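Local coordinates for sporulation-control protein spo0M (PDB 5CL2) that controls the expression of spo0A and is required for Bacillus subtilis to pass the morphological stage 0 of sporulation, at the interface of chains A and B. Residues are numbered along the deposited sequence; one frame, centred on the assembly and turned at random. Chains: chain A/B, Sporulation-control protein spo0M.

The interface of chains A and B. Residues chain A 192-194; chain B 158, 160, 214, 222-223, 225.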
loop_
_atom_site.group_PDB
_atom_site.type_symbol
_atom_site.label_atom_id
_atom_site.label_comp_id
_atom_site.label_asym_id
_atom_site.label_seq_id
_atom_site.Cartn_x
_atom_site.Cartn_y
_atom_site.Cartn_z
ATOM N N ASP A 192 5.947 -5.511 -8.615
ATOM C CA ASP A 192 4.999 -6.516 -8.161
ATOM C C ASP A 192 5.373 -7.855 -8.791
ATOM O O ASP A 192 6.422 -7.969 -9.446
ATOM C CB ASP A 192 3.551 -6.098 -8.464
ATOM C CG ASP A 192 3.306 -5.804 -9.954
ATOM O OD1 ASP A 192 3.018 -6.751 -10.712
ATOM O OD2 ASP A 192 3.406 -4.615 -10.358
ATOM N N GLU A 193 4.551 -8.871 -8.541
ATOM C CA GLU A 193 4.848 -10.246 -8.946
ATOM C C GLU A 193 4.788 -10.476 -10.466
ATOM O O GLU A 193 5.507 -11.315 -11.010
ATOM C CB GLU A 193 3.872 -11.208 -8.247
ATOM C CG GLU A 193 3.897 -11.187 -6.705
ATOM C CD GLU A 193 5.037 -12.002 -6.111
ATOM O OE1 GLU A 193 5.877 -12.503 -6.893
ATOM O OE2 GLU A 193 5.076 -12.168 -4.864
ATOM N N ASP A 194 3.896 -9.765 -11.146
ATOM C CA ASP A 194 3.684 -10.006 -12.582
ATOM C C ASP A 194 4.381 -9.031 -13.509
ATOM O O ASP A 194 4.321 -9.176 -14.723
ATOM C CB ASP A 194 2.191 -10.014 -12.888
ATOM C CG ASP A 194 1.459 -11.019 -12.040
ATOM O OD1 ASP A 194 1.689 -12.231 -12.262
ATOM O OD2 ASP A 194 0.671 -10.595 -11.160
ATOM N N TYR B 158 -1.425 -11.510 -2.166
ATOM C CA TYR B 158 -0.607 -11.587 -3.379
ATOM C C TYR B 158 -0.209 -10.215 -3.942
ATOM O O TYR B 158 0.914 -10.052 -4.437
ATOM C CB TYR B 158 -1.348 -12.392 -4.453
ATOM C CG TYR B 158 -0.650 -12.523 -5.801
ATOM C CD1 TYR B 158 0.445 -13.369 -5.962
ATOM C CD2 TYR B 158 -1.127 -11.852 -6.929
ATOM C CE1 TYR B 158 1.066 -13.518 -7.189
ATOM C CE2 TYR B 158 -0.515 -11.994 -8.166
ATOM C CZ TYR B 158 0.579 -12.827 -8.291
ATOM O OH TYR B 158 1.189 -12.973 -9.517
ATOM N N GLN B 160 0.096 -7.338 -2.261
ATOM C CA GLN B 160 0.906 -6.553 -1.310
ATOM C C GLN B 160 0.547 -5.060 -1.349
ATOM O O GLN B 160 1.428 -4.196 -1.390
ATOM C CB GLN B 160 2.399 -6.747 -1.598
ATOM C CG GLN B 160 2.837 -8.201 -1.479
ATOM C CD GLN B 160 4.331 -8.398 -1.640
ATOM O OE1 GLN B 160 5.135 -7.505 -1.348
ATOM N NE2 GLN B 160 4.712 -9.577 -2.121
ATOM N N GLU B 214 -0.685 -16.259 -3.707
ATOM C CA GLU B 214 0.474 -16.723 -4.478
ATOM C C GLU B 214 0.263 -18.041 -5.224
ATOM O O GLU B 214 0.695 -18.214 -6.367
ATOM C CB GLU B 214 1.654 -16.900 -3.544
ATOM C CG GLU B 214 2.787 -15.959 -3.767
ATOM C CD GLU B 214 3.801 -16.139 -2.684
ATOM O OE1 GLU B 214 3.699 -17.178 -1.989
ATOM O OE2 GLU B 214 4.681 -15.262 -2.525
ATOM N N GLN B 222 -0.864 -16.916 -15.385
ATOM C CA GLN B 222 -0.550 -15.500 -15.251
ATOM C C GLN B 222 -1.748 -14.593 -15.509
ATOM O O GLN B 222 -2.807 -15.020 -15.975
ATOM C CB GLN B 222 0.668 -15.094 -16.095
ATOM C CG GLN B 222 1.977 -15.397 -15.338
ATOM C CD GLN B 222 3.209 -14.772 -15.951
ATOM O OE1 GLN B 222 3.260 -14.530 -17.156
ATOM N NE2 GLN B 222 4.213 -14.489 -15.115
ATOM N N LEU B 223 -1.527 -13.323 -15.195
ATOM C CA LEU B 223 -2.567 -12.376 -14.844
ATOM C C LEU B 223 -2.529 -11.165 -15.755
ATOM O O LEU B 223 -1.453 -10.620 -16.029
ATOM C CB LEU B 223 -2.368 -11.960 -13.371
ATOM C CG LEU B 223 -3.264 -10.940 -12.671
ATOM C CD1 LEU B 223 -3.356 -11.267 -11.203
ATOM C CD2 LEU B 223 -2.696 -9.543 -12.848
ATOM N N ARG B 225 -2.953 -7.462 -16.374
ATOM C CA ARG B 225 -2.914 -6.255 -15.565
ATOM C C ARG B 225 -2.654 -5.045 -16.435
ATOM O O ARG B 225 -1.605 -4.940 -17.056
ATOM C CB ARG B 225 -1.843 -6.380 -14.494
ATOM C CG ARG B 225 -2.043 -5.434 -13.360
ATOM C CD ARG B 225 -1.262 -5.864 -12.158
ATOM N NE ARG B 225 -1.059 -4.733 -11.267
ATOM C CZ ARG B 225 -0.555 -4.837 -10.043
ATOM N NH1 ARG B 225 -0.219 -6.031 -9.567
ATOM N NH2 ARG B 225 -0.393 -3.751 -9.295
#
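One face of the B:Arg225 guanidinium carries the carboxylate of A:Asp192, with OD2 lying 3.8 Å above the guanidinium plane and offset toward its rim. The two groups meet tip to tip yet stack, their planes 18° apart, so the salt bridge is made through a face of the guanidinium; its nearest charged atoms, NH1 of B:Arg225 and OD1 of A:Asp192, are a loose 3.5 Å apart. The B:Arg225 chain runs extended from CG to NE to deliver the group.

The ring of B:Tyr158, with CG anti to the backbone N, is the second flat element. One face of it, toward the CE1 and CZ side, is covered by the CB and CG methylenes of A:Glu193, whose CB is 3.7 Å from CZ of B:Tyr158. The A:Glu193 chain crosses the ring obliquely and bends at chi2, which leaves its carboxylate nearly parallel to the ring (planes 9° apart) and carries it toward B:Gln160 and B:Glu214; OE2 is 3.9 Å from OE2 of B:Glu214, a proximity of like groups that might favour protonation of one of them.

At its phenol end B:Tyr158 reaches the A:Asp194 carboxylate, which stands 53° from the ring plane. The hydroxyl OH sits astride both carboxylate oxygens, 2.9 Å from OD1 and from OD2 of A:Asp194, and its one hydrogen can be shared between them or given to either; the bond to OD2 is weak. B:Leu223 packs beside the same group, its CD2 3.9 Å from OD2 of A:Asp194.

Within chain A, the backbone N of A:Asp194 donates to OD1 of A:Asp192 (3.2 Å) from above the carboxylate plane. That bond may help hold the turn and the A:Asp192 carboxylate, while the A:Asp194 side chain itself contacts chain B.

A:Asp192 to A:Asp194 form the tight turn linking strands 185-191 and 195-202. It projects into chain B among the 3-10 helices 157-159 and 214-216 and the start of strand 224-229, and its twin repeats across the two-fold of this possibly biological dimer.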